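Local coordinates for protein ABC-type phosphate transport system, periplasmic component (Lactobacillus brevis, PDB 4ECF) that binds phosphate and probably delivers it, as the solute-binding component, to an ABC transporter that imports phosphate across the cytoplasmic membrane, at residues G107-N111 and W112-G116; T136-Q139 and F140-N144; G39-G42 and T43-Q47; A184-N188 and H189-T193; S97-Q100 and L101-F105. All coordinates share one frame; numbering follows the deposited sequence. Where two conformers were deposited one is given.

Interaction 1: G107-N111 and W112-G116; sequences GQITN and WKEVG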
loop_
_atom_site.group_PDB
_atom_site.type_symbol
_atom_site.label_atom_id
_atom_site.label_comp_id
_atom_site.label_asym_id
_atom_site.label_seq_id
_atom_site.Cartn_x
_atom_site.Cartn_y
_atom_site.Cartn_z
ATOM N N GLY A 107 -2.920 -8.291 20.840
ATOM C CA GLY A 107 -3.579 -9.390 21.548
ATOM C C GLY A 107 -4.070 -9.091 22.952
ATOM O O GLY A 107 -4.488 -9.996 23.674
ATOM N N GLN A 108 -3.988 -7.844 23.389
ATOM C CA GLN A 108 -4.492 -7.466 24.696
ATOM C C GLN A 108 -6.019 -7.462 24.780
ATOM O O GLN A 108 -6.581 -7.700 25.834
ATOM C CB GLN A 108 -3.979 -6.076 25.071
ATOM C CG GLN A 108 -2.471 -6.030 25.252
ATOM C CD GLN A 108 -2.020 -4.626 25.451
ATOM O OE1 GLN A 108 -2.244 -4.057 26.520
ATOM N NE2 GLN A 108 -1.464 -4.024 24.417
ATOM N N ILE A 109 -6.676 -7.133 23.675
ATOM C CA ILE A 109 -8.125 -7.206 23.530
ATOM C C ILE A 109 -8.397 -8.348 22.562
ATOM O O ILE A 109 -7.778 -8.429 21.489
ATOM C CB ILE A 109 -8.690 -5.901 22.956
ATOM C CG1 ILE A 109 -8.702 -4.803 24.046
ATOM C CG2 ILE A 109 -10.096 -6.110 22.385
ATOM C CD1 ILE A 109 -8.999 -3.414 23.494
ATOM N N THR A 110 -9.248 -9.289 22.969
ATOM C CA THR A 110 -9.437 -10.514 22.162
ATOM C C THR A 110 -10.887 -10.759 21.695
ATOM O O THR A 110 -11.137 -11.699 20.972
ATOM C CB THR A 110 -8.976 -11.764 22.946
ATOM O OG1 THR A 110 -9.736 -11.865 24.141
ATOM C CG2 THR A 110 -7.456 -11.687 23.261
ATOM N N ASN A 111 -11.827 -9.934 22.143
ATOM C CA ASN A 111 -13.228 -10.020 21.760
ATOM C C ASN A 111 -13.747 -8.616 21.371
ATOM O O ASN A 111 -13.472 -7.606 22.042
ATOM C CB ASN A 111 -14.010 -10.624 22.926
ATOM C CG ASN A 111 -15.427 -10.976 22.551
ATOM O OD1 ASN A 111 -16.218 -10.094 22.236
ATOM N ND2 ASN A 111 -15.786 -12.286 22.657
ATOM N N TRP A 112 -14.498 -8.524 20.276
ATOM C CA TRP A 112 -15.024 -7.257 19.828
ATOM C C TRP A 112 -15.946 -6.568 20.832
ATOM O O TRP A 112 -16.092 -5.346 20.829
ATOM C CB TRP A 112 -15.766 -7.449 18.506
ATOM C CG TRP A 112 -14.828 -7.706 17.374
ATOM C CD1 TRP A 112 -14.564 -8.906 16.739
ATOM C CD2 TRP A 112 -13.969 -6.726 16.744
ATOM N NE1 TRP A 112 -13.619 -8.751 15.774
ATOM C CE2 TRP A 112 -13.217 -7.452 15.717
ATOM C CE3 TRP A 112 -13.752 -5.380 16.914
ATOM C CZ2 TRP A 112 -12.281 -6.823 14.928
ATOM C CZ3 TRP A 112 -12.821 -4.741 16.084
ATOM C CH2 TRP A 112 -12.107 -5.459 15.123
ATOM N N LYS A 113 -16.542 -7.315 21.753
ATOM C CA LYS A 113 -17.401 -6.681 22.728
ATOM C C LYS A 113 -16.637 -5.685 23.614
ATOM O O LYS A 113 -17.229 -4.771 24.170
ATOM C CB LYS A 113 -18.069 -7.745 23.622
ATOM C CG LYS A 113 -19.096 -7.149 24.597
ATOM C CD LYS A 113 -19.783 -8.225 25.419
ATOM C CE LYS A 113 -20.783 -7.636 26.412
ATOM N NZ LYS A 113 -21.410 -8.693 27.262
ATOM N N GLU A 114 -15.329 -5.888 23.739
ATOM C CA GLU A 114 -14.475 -5.044 24.553
ATOM C C GLU A 114 -14.355 -3.635 23.968
ATOM O O GLU A 114 -13.949 -2.707 24.678
ATOM C CB GLU A 114 -13.076 -5.651 24.677
ATOM C CG GLU A 114 -13.074 -7.000 25.393
ATOM C CD GLU A 114 -11.682 -7.595 25.499
ATOM O OE1 GLU A 114 -10.875 -7.015 26.251
ATOM O OE2 GLU A 114 -11.378 -8.634 24.839
ATOM N N VAL A 115 -14.718 -3.475 22.706
ATOM C CA VAL A 115 -14.625 -2.187 22.054
ATOM C C VAL A 115 -16.005 -1.765 21.521
ATOM O O VAL A 115 -16.105 -0.932 20.648
ATOM C CB VAL A 115 -13.552 -2.148 20.942
ATOM C CG1 VAL A 115 -12.163 -2.321 21.499
ATOM C CG2 VAL A 115 -13.804 -3.197 19.848
ATOM N N GLY A 116 -17.062 -2.327 22.102
ATOM C CA GLY A 116 -18.448 -1.936 21.796
ATOM C C GLY A 116 -19.094 -2.706 20.662
ATOM O O GLY A 116 -20.163 -2.325 20.180
HETATM O O HOH W 1 -8.872 -8.298 27.127
#

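Interaction 2: T136-Q139 and F140-N144; sequences TFEQ and FGLAN. With EDO (1,2-ethanediol), chain L.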
loop_
_atom_site.group_PDB
_atom_site.type_symbol
_atom_site.label_atom_id
_atom_site.label_comp_id
_atom_site.label_asym_id
_atom_site.label_seq_id
_atom_site.Cartn_x
_atom_site.Cartn_y
_atom_site.Cartn_z
ATOM N N THR A 136 4.039 0.051 6.922
ATOM C CA THR A 136 3.425 1.382 7.049
ATOM C C THR A 136 2.391 1.374 8.148
ATOM O O THR A 136 2.312 2.303 8.968
ATOM C CB THR A 136 2.823 1.834 5.688
ATOM O OG1 THR A 136 3.880 1.879 4.720
ATOM C CG2 THR A 136 2.256 3.229 5.831
ATOM N N PHE A 137 1.655 0.269 8.236
ATOM C CA PHE A 137 0.579 0.133 9.208
ATOM C C PHE A 137 1.170 0.058 10.631
ATOM O O PHE A 137 0.718 0.767 11.554
ATOM C CB PHE A 137 -0.294 -1.088 8.888
ATOM C CG PHE A 137 -1.457 -1.262 9.839
ATOM C CD1 PHE A 137 -2.548 -0.416 9.767
ATOM C CD2 PHE A 137 -1.459 -2.274 10.812
ATOM C CE1 PHE A 137 -3.647 -0.581 10.610
ATOM C CE2 PHE A 137 -2.548 -2.421 11.676
ATOM C CZ PHE A 137 -3.636 -1.587 11.566
ATOM N N GLU A 138 2.238 -0.715 10.788
ATOM C CA GLU A 138 2.888 -0.818 12.125
ATOM C C GLU A 138 3.462 0.522 12.576
ATOM O O GLU A 138 3.287 0.927 13.730
ATOM C CB GLU A 138 3.919 -1.982 12.146
ATOM C CG GLU A 138 3.212 -3.350 11.954
ATOM C CD GLU A 138 4.018 -4.619 12.257
ATOM O OE1 GLU A 138 5.257 -4.570 12.197
ATOM O OE2 GLU A 138 3.399 -5.690 12.497
ATOM N N GLN A 139 4.132 1.230 11.649
ATOM C CA GLN A 139 4.757 2.472 11.998
ATOM C C GLN A 139 3.722 3.587 12.292
ATOM O O GLN A 139 3.831 4.279 13.295
ATOM C CB GLN A 139 5.737 2.901 10.916
ATOM C CG GLN A 139 6.377 4.254 11.191
ATOM C CD GLN A 139 7.607 4.509 10.323
ATOM O OE1 GLN A 139 7.850 3.802 9.326
ATOM N NE2 GLN A 139 8.401 5.510 10.709
ATOM N N PHE A 140 2.753 3.784 11.388
ATOM C CA PHE A 140 1.880 4.945 11.464
ATOM C C PHE A 140 0.485 4.691 12.018
ATOM O O PHE A 140 -0.224 5.647 12.402
ATOM C CB PHE A 140 1.818 5.619 10.074
ATOM C CG PHE A 140 3.156 6.099 9.591
ATOM C CD1 PHE A 140 3.729 7.219 10.160
ATOM C CD2 PHE A 140 3.843 5.435 8.590
ATOM C CE1 PHE A 140 4.978 7.649 9.765
ATOM C CE2 PHE A 140 5.104 5.853 8.187
ATOM C CZ PHE A 140 5.667 6.961 8.777
ATOM N N GLY A 141 0.098 3.422 12.073
ATOM C CA GLY A 141 -1.137 2.937 12.705
ATOM C C GLY A 141 -0.984 2.426 14.140
ATOM O O GLY A 141 -1.774 2.774 15.025
ATOM N N LEU A 142 0.068 1.644 14.338
ATOM C CA LEU A 142 0.330 0.959 15.624
ATOM C C LEU A 142 1.456 1.586 16.482
ATOM O O LEU A 142 1.917 0.950 17.446
ATOM C CB LEU A 142 0.576 -0.532 15.394
ATOM C CG LEU A 142 -0.466 -1.341 14.608
ATOM C CD1 LEU A 142 -0.046 -2.825 14.564
ATOM C CD2 LEU A 142 -1.838 -1.260 15.226
ATOM N N ALA A 143 1.920 2.788 16.153
ATOM C CA ALA A 143 2.985 3.445 16.944
ATOM C C ALA A 143 4.196 2.520 17.184
ATOM O O ALA A 143 4.763 2.447 18.275
ATOM C CB ALA A 143 2.448 4.019 18.256
ATOM N N ASN A 144 4.569 1.802 16.121
ATOM C CA ASN A 144 5.685 0.861 16.117
ATOM C C ASN A 144 5.525 -0.390 16.998
ATOM O O ASN A 144 6.493 -1.103 17.205
ATOM C CB ASN A 144 7.020 1.579 16.400
ATOM C CG ASN A 144 7.345 2.630 15.364
ATOM O OD1 ASN A 144 7.558 3.799 15.688
ATOM N ND2 ASN A 144 7.390 2.219 14.126
HETATM C C1 EDO L . -0.095 5.760 15.764
HETATM O O1 EDO L . 1.121 5.320 15.104
HETATM C C2 EDO L . 0.095 7.125 16.437
HETATM O O2 EDO L . 0.146 7.042 17.875
HETATM O O HOH W 2 8.481 6.219 14.059
#

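Interaction 3: G39-G42 and T43-Q47; sequences GGTG and TGLSQ. With PO4 (phosphate ion), chain B; EDO (1,2-ethanediol), chain E.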
loop_
_atom_site.group_PDB
_atom_site.type_symbol
_atom_site.label_atom_id
_atom_site.label_comp_id
_atom_site.label_asym_id
_atom_site.label_seq_id
_atom_site.Cartn_x
_atom_site.Cartn_y
_atom_site.Cartn_z
ATOM N N GLY A 39 3.803 -9.900 -5.448
ATOM C CA GLY A 39 4.903 -10.394 -4.620
ATOM C C GLY A 39 5.202 -9.625 -3.351
ATOM O O GLY A 39 5.823 -10.152 -2.419
ATOM N N GLY A 40 4.793 -8.374 -3.331
ATOM C CA GLY A 40 4.987 -7.492 -2.202
ATOM C C GLY A 40 6.180 -6.582 -2.413
ATOM O O GLY A 40 7.087 -6.886 -3.200
ATOM N N THR A 41 6.232 -5.541 -1.596
ATOM C CA THR A 41 7.307 -4.560 -1.628
ATOM C C THR A 41 8.673 -5.208 -1.495
ATOM O O THR A 41 9.596 -4.896 -2.234
ATOM C CB THR A 41 7.101 -3.484 -0.543
ATOM O OG1 THR A 41 6.025 -2.631 -0.973
ATOM C CG2 THR A 41 8.368 -2.657 -0.328
ATOM N N GLY A 42 8.801 -6.134 -0.546
ATOM C CA GLY A 42 10.100 -6.774 -0.285
ATOM C C GLY A 42 10.686 -7.520 -1.468
ATOM O O GLY A 42 11.908 -7.420 -1.774
ATOM N N THR A 43 9.808 -8.223 -2.186
ATOM C CA THR A 43 10.164 -8.906 -3.419
ATOM C C THR A 43 10.506 -7.879 -4.531
ATOM O O THR A 43 11.481 -8.052 -5.271
ATOM C CB THR A 43 9.009 -9.822 -3.858
ATOM O OG1 THR A 43 8.861 -10.896 -2.912
ATOM C CG2 THR A 43 9.264 -10.418 -5.195
ATOM N N GLY A 44 9.748 -6.797 -4.630
ATOM C CA GLY A 44 10.041 -5.755 -5.576
ATOM C C GLY A 44 11.448 -5.208 -5.409
ATOM O O GLY A 44 12.203 -5.110 -6.367
ATOM N N LEU A 45 11.786 -4.833 -4.179
ATOM C CA LEU A 45 13.093 -4.299 -3.879
ATOM C C LEU A 45 14.202 -5.328 -4.081
ATOM O O LEU A 45 15.246 -5.024 -4.666
ATOM C CB LEU A 45 13.127 -3.687 -2.476
ATOM C CG LEU A 45 12.240 -2.457 -2.265
ATOM C CD1 LEU A 45 12.211 -2.078 -0.795
ATOM C CD2 LEU A 45 12.685 -1.291 -3.154
ATOM N N SER A 46 13.993 -6.550 -3.605
ATOM C CA SER A 46 15.020 -7.576 -3.806
ATOM C C SER A 46 15.263 -7.896 -5.281
ATOM O O SER A 46 16.428 -8.051 -5.705
ATOM C CB SER A 46 14.632 -8.854 -3.053
ATOM O OG SER A 46 14.659 -8.614 -1.651
ATOM N N GLN A 47 14.196 -7.945 -6.080
ATOM C CA GLN A 47 14.342 -8.320 -7.497
ATOM C C GLN A 47 14.978 -7.185 -8.316
ATOM O O GLN A 47 15.813 -7.447 -9.171
ATOM C CB GLN A 47 13.012 -8.721 -8.112
ATOM C CG GLN A 47 12.488 -10.043 -7.544
ATOM C CD GLN A 47 13.386 -11.192 -7.913
ATOM O OE1 GLN A 47 13.458 -11.559 -9.079
ATOM N NE2 GLN A 47 14.059 -11.773 -6.915
HETATM P P PO4 B . 2.574 -4.619 -0.298
HETATM O O1 PO4 B . 1.897 -4.640 1.067
HETATM O O2 PO4 B . 4.048 -4.448 -0.225
HETATM O O3 PO4 B . 2.192 -5.805 -1.140
HETATM O O4 PO4 B . 1.996 -3.370 -1.125
HETATM C C1 EDO E . 10.818 -12.944 -11.950
HETATM O O1 EDO E . 9.571 -13.564 -12.281
HETATM C C2 EDO E . 10.564 -11.560 -11.395
HETATM O O2 EDO E . 11.303 -11.276 -10.192
HETATM O O HOH W 3 7.482 -9.095 -0.493
HETATM O O HOH W 4 7.289 -12.890 -3.221
#

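Interaction 4: A184-N188 and H189-T193; sequences ALSLN and HVAPT. With EDO (1,2-ethanediol), chain F.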
loop_
_atom_site.group_PDB
_atom_site.type_symbol
_atom_site.label_atom_id
_atom_site.label_comp_id
_atom_site.label_asym_id
_atom_site.label_seq_id
_atom_site.Cartn_x
_atom_site.Cartn_y
_atom_site.Cartn_z
ATOM N N ALA A 184 -14.174 -0.636 6.069
ATOM C CA ALA A 184 -13.041 0.197 6.509
ATOM C C ALA A 184 -13.383 0.841 7.826
ATOM O O ALA A 184 -14.485 1.351 8.018
ATOM C CB ALA A 184 -12.699 1.310 5.496
ATOM N N LEU A 185 -12.431 0.846 8.738
ATOM C CA LEU A 185 -12.596 1.563 9.982
ATOM C C LEU A 185 -12.081 2.985 9.946
ATOM O O LEU A 185 -10.980 3.255 9.422
ATOM C CB LEU A 185 -11.845 0.835 11.118
ATOM C CG LEU A 185 -12.286 -0.572 11.467
ATOM C CD1 LEU A 185 -11.450 -1.158 12.597
ATOM C CD2 LEU A 185 -13.773 -0.693 11.793
ATOM N N SER A 186 -12.828 3.871 10.604
ATOM C CA SER A 186 -12.313 5.149 11.031
ATOM C C SER A 186 -11.408 4.858 12.243
ATOM O O SER A 186 -11.613 3.835 12.931
ATOM C CB SER A 186 -13.460 6.095 11.418
ATOM O OG SER A 186 -14.184 6.517 10.254
ATOM N N LEU A 187 -10.451 5.749 12.484
ATOM C CA LEU A 187 -9.549 5.686 13.655
ATOM C C LEU A 187 -9.607 7.037 14.345
ATOM O O LEU A 187 -9.405 8.096 13.677
ATOM C CB LEU A 187 -8.115 5.353 13.254
ATOM C CG LEU A 187 -7.954 3.995 12.646
ATOM C CD1 LEU A 187 -6.525 3.809 12.113
ATOM C CD2 LEU A 187 -8.244 2.963 13.722
ATOM N N ASN A 188 -9.878 7.043 15.641
ATOM C CA ASN A 188 -10.058 8.279 16.407
ATOM C C ASN A 188 -11.134 9.183 15.781
ATOM O O ASN A 188 -11.039 10.419 15.783
ATOM C CB ASN A 188 -8.685 8.991 16.488
ATOM C CG ASN A 188 -7.613 8.061 16.990
ATOM O OD1 ASN A 188 -7.708 7.519 18.119
ATOM N ND2 ASN A 188 -6.628 7.791 16.156
ATOM N N HIS A 189 -12.128 8.541 15.196
ATOM C CA HIS A 189 -13.212 9.191 14.474
ATOM C C HIS A 189 -12.753 10.085 13.342
ATOM O O HIS A 189 -13.524 10.950 12.888
ATOM C CB HIS A 189 -14.141 9.916 15.484
ATOM C CG HIS A 189 -14.979 8.965 16.304
ATOM N ND1 HIS A 189 -15.965 8.216 15.756
ATOM C CD2 HIS A 189 -14.940 8.642 17.645
ATOM C CE1 HIS A 189 -16.526 7.458 16.683
ATOM N NE2 HIS A 189 -15.903 7.712 17.866
ATOM N N VAL A 190 -11.574 9.758 12.754
ATOM C CA VAL A 190 -11.132 10.321 11.484
ATOM C C VAL A 190 -11.291 9.250 10.398
ATOM O O VAL A 190 -10.871 8.101 10.591
ATOM C CB VAL A 190 -9.633 10.734 11.567
ATOM C CG1 VAL A 190 -9.139 11.298 10.230
ATOM C CG2 VAL A 190 -9.452 11.716 12.737
ATOM N N ALA A 191 -11.963 9.619 9.309
ATOM C CA ALA A 191 -12.286 8.642 8.280
ATOM C C ALA A 191 -11.110 8.473 7.338
ATOM O O ALA A 191 -10.353 9.430 7.125
ATOM C CB ALA A 191 -13.526 9.080 7.505
ATOM N N PRO A 192 -10.972 7.282 6.719
ATOM C CA PRO A 192 -9.910 6.982 5.737
ATOM C C PRO A 192 -10.345 7.532 4.370
ATOM O O PRO A 192 -10.800 6.779 3.521
ATOM C CB PRO A 192 -9.839 5.463 5.736
ATOM C CG PRO A 192 -11.196 4.987 6.212
ATOM C CD PRO A 192 -11.701 6.079 7.146
ATOM N N THR A 193 -10.165 8.840 4.206
ATOM C CA THR A 193 -10.516 9.570 2.994
ATOM C C THR A 193 -9.255 10.200 2.359
ATOM O O THR A 193 -8.238 10.445 3.040
ATOM C CB THR A 193 -11.532 10.672 3.300
ATOM O OG1 THR A 193 -10.954 11.692 4.127
ATOM C CG2 THR A 193 -12.799 10.118 3.946
HETATM C C1 EDO F . -6.366 8.703 12.415
HETATM O O1 EDO F . -5.872 9.109 13.712
HETATM C C2 EDO F . -5.473 7.687 11.710
HETATM O O2 EDO F . -4.146 8.167 11.502
#

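Interaction 5: S97-Q100 and L101-F105; sequences STNQ and LIKIF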
loop_
_atom_site.group_PDB
_atom_site.type_symbol
_atom_site.label_atom_id
_atom_site.label_comp_id
_atom_site.label_asym_id
_atom_site.label_seq_id
_atom_site.Cartn_x
_atom_site.Cartn_y
_atom_site.Cartn_z
ATOM N N SER A 97 -10.237 3.744 18.532
ATOM C CA SER A 97 -9.173 4.694 18.863
ATOM C C SER A 97 -7.819 4.045 18.531
ATOM O O SER A 97 -7.746 2.812 18.369
ATOM C CB SER A 97 -9.144 5.048 20.338
ATOM O OG SER A 97 -8.844 3.906 21.132
ATOM N N THR A 98 -6.752 4.843 18.488
ATOM C CA THR A 98 -5.404 4.286 18.330
ATOM C C THR A 98 -5.107 3.240 19.438
ATOM O O THR A 98 -4.588 2.159 19.142
ATOM C CB THR A 98 -4.351 5.390 18.320
ATOM O OG1 THR A 98 -4.473 6.148 17.117
ATOM C CG2 THR A 98 -2.912 4.830 18.427
ATOM N N ASN A 99 -5.429 3.565 20.679
ATOM C CA ASN A 99 -5.119 2.658 21.780
ATOM C C ASN A 99 -5.860 1.331 21.617
ATOM O O ASN A 99 -5.278 0.266 21.862
ATOM C CB ASN A 99 -5.450 3.307 23.132
ATOM C CG ASN A 99 -5.028 2.455 24.313
ATOM O OD1 ASN A 99 -5.873 1.974 25.070
ATOM N ND2 ASN A 99 -3.714 2.270 24.475
ATOM N N GLN A 100 -7.139 1.377 21.214
ATOM C CA GLN A 100 -7.883 0.149 20.949
ATOM C C GLN A 100 -7.271 -0.654 19.809
ATOM O O GLN A 100 -7.167 -1.862 19.918
ATOM C CB GLN A 100 -9.363 0.410 20.641
ATOM C CG GLN A 100 -10.164 0.976 21.808
ATOM C CD GLN A 100 -11.526 1.474 21.406
ATOM O OE1 GLN A 100 -11.697 2.110 20.346
ATOM N NE2 GLN A 100 -12.515 1.287 22.316
ATOM N N LEU A 101 -6.888 0.028 18.716
ATOM C CA LEU A 101 -6.281 -0.653 17.581
ATOM C C LEU A 101 -4.988 -1.378 17.991
ATOM O O LEU A 101 -4.749 -2.547 17.606
ATOM C CB LEU A 101 -6.030 0.352 16.464
ATOM C CG LEU A 101 -5.461 -0.259 15.178
ATOM C CD1 LEU A 101 -6.481 -1.096 14.389
ATOM C CD2 LEU A 101 -4.928 0.839 14.272
ATOM N N ILE A 102 -4.168 -0.715 18.798
ATOM C CA ILE A 102 -2.895 -1.286 19.240
ATOM C C ILE A 102 -3.180 -2.500 20.113
ATOM O O ILE A 102 -2.602 -3.555 19.940
ATOM C CB ILE A 102 -2.057 -0.272 19.990
ATOM C CG1 ILE A 102 -1.471 0.751 19.023
ATOM C CG2 ILE A 102 -0.909 -0.950 20.745
ATOM C CD1 ILE A 102 -0.917 2.011 19.662
ATOM N N LYS A 103 -4.118 -2.341 21.030
ATOM C CA LYS A 103 -4.463 -3.422 21.953
ATOM C C LYS A 103 -5.011 -4.603 21.186
ATOM O O LYS A 103 -4.810 -5.738 21.607
ATOM C CB LYS A 103 -5.430 -2.963 23.045
ATOM C CG LYS A 103 -4.760 -2.081 24.102
ATOM C CD LYS A 103 -5.783 -1.693 25.161
ATOM C CE LYS A 103 -5.147 -1.069 26.373
ATOM N NZ LYS A 103 -6.221 -0.869 27.386
ATOM N N ILE A 104 -5.758 -4.370 20.114
ATOM C CA ILE A 104 -6.240 -5.505 19.302
ATOM C C ILE A 104 -5.102 -6.229 18.600
ATOM O O ILE A 104 -5.010 -7.458 18.656
ATOM C CB ILE A 104 -7.367 -5.060 18.325
ATOM C CG1 ILE A 104 -8.629 -4.755 19.160
ATOM C CG2 ILE A 104 -7.614 -6.101 17.207
ATOM C CD1 ILE A 104 -9.788 -4.128 18.410
ATOM N N PHE A 105 -4.243 -5.487 17.922
ATOM C CA PHE A 105 -3.152 -6.116 17.152
ATOM C C PHE A 105 -2.059 -6.743 18.026
ATOM O O PHE A 105 -1.374 -7.664 17.574
ATOM C CB PHE A 105 -2.600 -5.150 16.097
ATOM C CG PHE A 105 -3.355 -5.221 14.787
ATOM C CD1 PHE A 105 -2.995 -6.150 13.827
ATOM C CD2 PHE A 105 -4.492 -4.460 14.566
ATOM C CE1 PHE A 105 -3.711 -6.253 12.624
ATOM C CE2 PHE A 105 -5.208 -4.553 13.387
ATOM C CZ PHE A 105 -4.825 -5.474 12.419
#

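Interaction 1: G107-N111 and W112-G116
Glu114 N donates to Asn111 O at 3.0 Å, and this bond winds the irregular backbone of 107-111 into the short 3-10 segment 112-114. The Asn111 side chain supports the same turn as an Asx turn: OD1 accepts from Lys113 N at 2.8 Å, almost straight (166°) and in the plane of the amide carbonyl. With CG anti to the backbone N (chi1 -170°), the amide is swung forward to where that N-H emerges. Glu114 ties the turn back to the preceding residues. Its extended chain slides past Ile109 in the opposite direction, and OE2 accepts from Thr110 N at 2.9 Å and from Asn111 N at 3.0 Å. Both donors reach OE2 from the same face of the carboxylate, the first well above the plane. A water donating to both OE1 and Gln108 O fixes the other carboxylate oxygen, so three links restrain the rotation of the group. Ile109 CD1 meets Val115 CG1 at 3.9 Å. At this surface site Asp119 and Gln120 also bind the Asn111 amide, Trp112 NE1 reaches Gly168 O, and Ile109 and Val115 rest on helix 98-105, from which the loop leads to strand 123-127.

Interaction 2: T136-Q139 and F140-N144
Gln139 lies flat over the Phe140 ring, at the C-terminal end of helix 132-140 in this periplasmic-binding-protein fold. CG sits 3.6 Å from the ring centroid and 11° off the ring normal, a CH-pi contact, and the amide beyond it is stacked with its plane 10° from that of the ring. CG is anti to the backbone N of Gln139 (chi1 177°) while Phe140 CG lies beside its own N (chi1 -61°), which lets the neighbouring side chains run out together. With an alanine at Phe140 the Gln139 amide would probably lose the ring surface it is stacked on and become freer to turn, and Arg252 would lose its cation-pi partner. The helix ends by overlapping bonds: Phe137 O accepts from both Gly141 N (2.8 Å) and Leu142 N (3.0 Å), the latter in the carbonyl plane, while Glu138 O takes Asn144 N at 2.9 Å. Leu142 is thereby folded back so that its CG lies 3.8 Å from Phe137 CE2, beside Leu101 and Phe105 of helix 98-105. Beyond the turn, the Asn144 amide lies alongside the helix backbone, its ND2 3.4 Å from Gln139 CA.

Interaction 3: G39-G42 and T43-Q47
Thr41 and Leu45, one turn apart at the start of helix 41-50, lie side by side, Thr41 CG2 touching Leu45 CD1 at 3.9 Å, in a glycine-rich strand-turn-helix motif that presents the helix N-terminus to a bound phosphate. The Thr41 rotamer serves both jobs. Its chi1 of -73° sets OG1 beside the backbone N, so that Thr41 N and OG1 each donate to the same phosphate oxygen, O2, at 2.8 Å, and it places CG2 anti to that N, which sets the methyl against the leucine. Asp59 N donates to OG1 in turn, so the hydroxyl is used both as donor and as acceptor and its direction is fixed. The positive end of the helix dipole, with Thr41 N directed at the ion, would probably favour an anion here. Thr12, Ala13, Arg127, Ser131, Gly132 and Thr133 complete the site. Gly39 and Gly40 reach the helix with positive phi, Gly40 standing at the N-cap, where its O accepts from Gly44 N at 3.0 Å. Thr43 also holds its OG1 beside the backbone N (chi1 -67°), 3.2 Å from Gly39 O. Leu45 CG rests against Thr41 O. One water donates to Gly39 O and accepts from Thr43 N at 3.0 Å. A second water donates to Gly39 O and lies 2.6 Å from Thr43 OG1.

Interaction 4: A184-N188 and H189-T193
Leu187 and Val190 form a single antiparallel hydrogen-bonded pair, closed by a type I' beta turn in which Asn188 and His189 both take left-handed backbone angles; Leu187 N donates to Val190 O at 3.0 Å, and Val190 N returns a bond to Leu187 O at 2.9 Å. Further from the turn, side chains of one arm rest mostly on the backbone of the other. Ser186 CB packs against Val190 O. The Pro192 ring then bears on the first arm: CG lies 4.0 Å from Ala184 CB, and CG and CD both press on Leu185 O. Pro192 is the centre of an inverse gamma turn, which carries the chain away toward Thr193, the N-cap of helix 194-198. At the turn, Asn188 ND2 donates to O1 of an ethanediol at 2.9 Å, with an angle of 160° at the hydrogen, and C1 of that molecule lies 3.9 Å from Val190 CB. On the other side of the amide, Asn188 OD1 accepts from Thr98 N. Strand 183-187 runs between strands 73-87 and 95-96, antiparallel to the first and parallel to the second, and Leu187 packs among Pro85, Leu96, Trp202 and Ile204.

Interaction 5: S97-Q100 and L101-F105
A capping box starts helix 98-105, and the Ser97 carbonyl opens its hydrogen bonding by accepting from Leu101 N at 2.9 Å. In the box Gln100 N donates to Ser97 OG at 3.1 Å (167°), and Ser97 N donates to Gln100 OE1 at 2.8 Å (170°). The second bond depends on the glutamine rotamer: CG lies beside the backbone N (chi1 -66°) and the chain is extended beyond it, long enough for OE1 to reach back to the residue before the helix. Ser97 and Gln100 thus each satisfy a backbone N-H of the other. Further along, the Thr98 and Ile102 side chains lie side by side, pointing the same way, with Thr98 CG2 3.7 Å from Ile102 CD1. Lys103 passes obliquely across Asn99, and it does so with methylenes: its CE is 3.4 Å from Asn99 OD1, and its CG is 3.3 Å from Asn99 O. An alanine in place of Lys103 is likely to strip this aliphatic cover from the Asn99 amide, leaving it freer to turn, and to thin the packing beside Ile109. Ile104 CG1 similarly covers Gln100 O at 3.3 Å. Leu101 O accepts from Phe105 N and also lies in plane at the edge of the Phe105 ring. The buried side of the helix covers the sheet: Leu101 and Ile104 pack on Leu96 of strand 95-96, Ile104 and Phe105 on strands 123-127 and 169-174, and Phe105 meets Phe137 of helix 132-140 edge-to-face.

Overall arrangement
Helix 98-105 of interaction 5 joins three of the other contacts. Interaction 1, centred about 9 Å away, touches it through a probable hydrogen bond from Ile109 N to Lys103 O (3.1 Å). Interaction 2, about 11 Å off between centres, packs Leu142 CD2 against Leu101 CG at 3.8 Å. Interaction 4, about 13 Å off, brings Leu187 CD2 to 4.0 Å from Leu101 CD2. Interaction 3 stands apart, about 29 Å from both interactions 4 and 5, and lies across the chain's centre from interaction 4. It alone of the five bonds the phosphate directly; interaction 2, about 20 Å from it, ends the helix whose first residues, Gly132 and Thr133, bind the same ion.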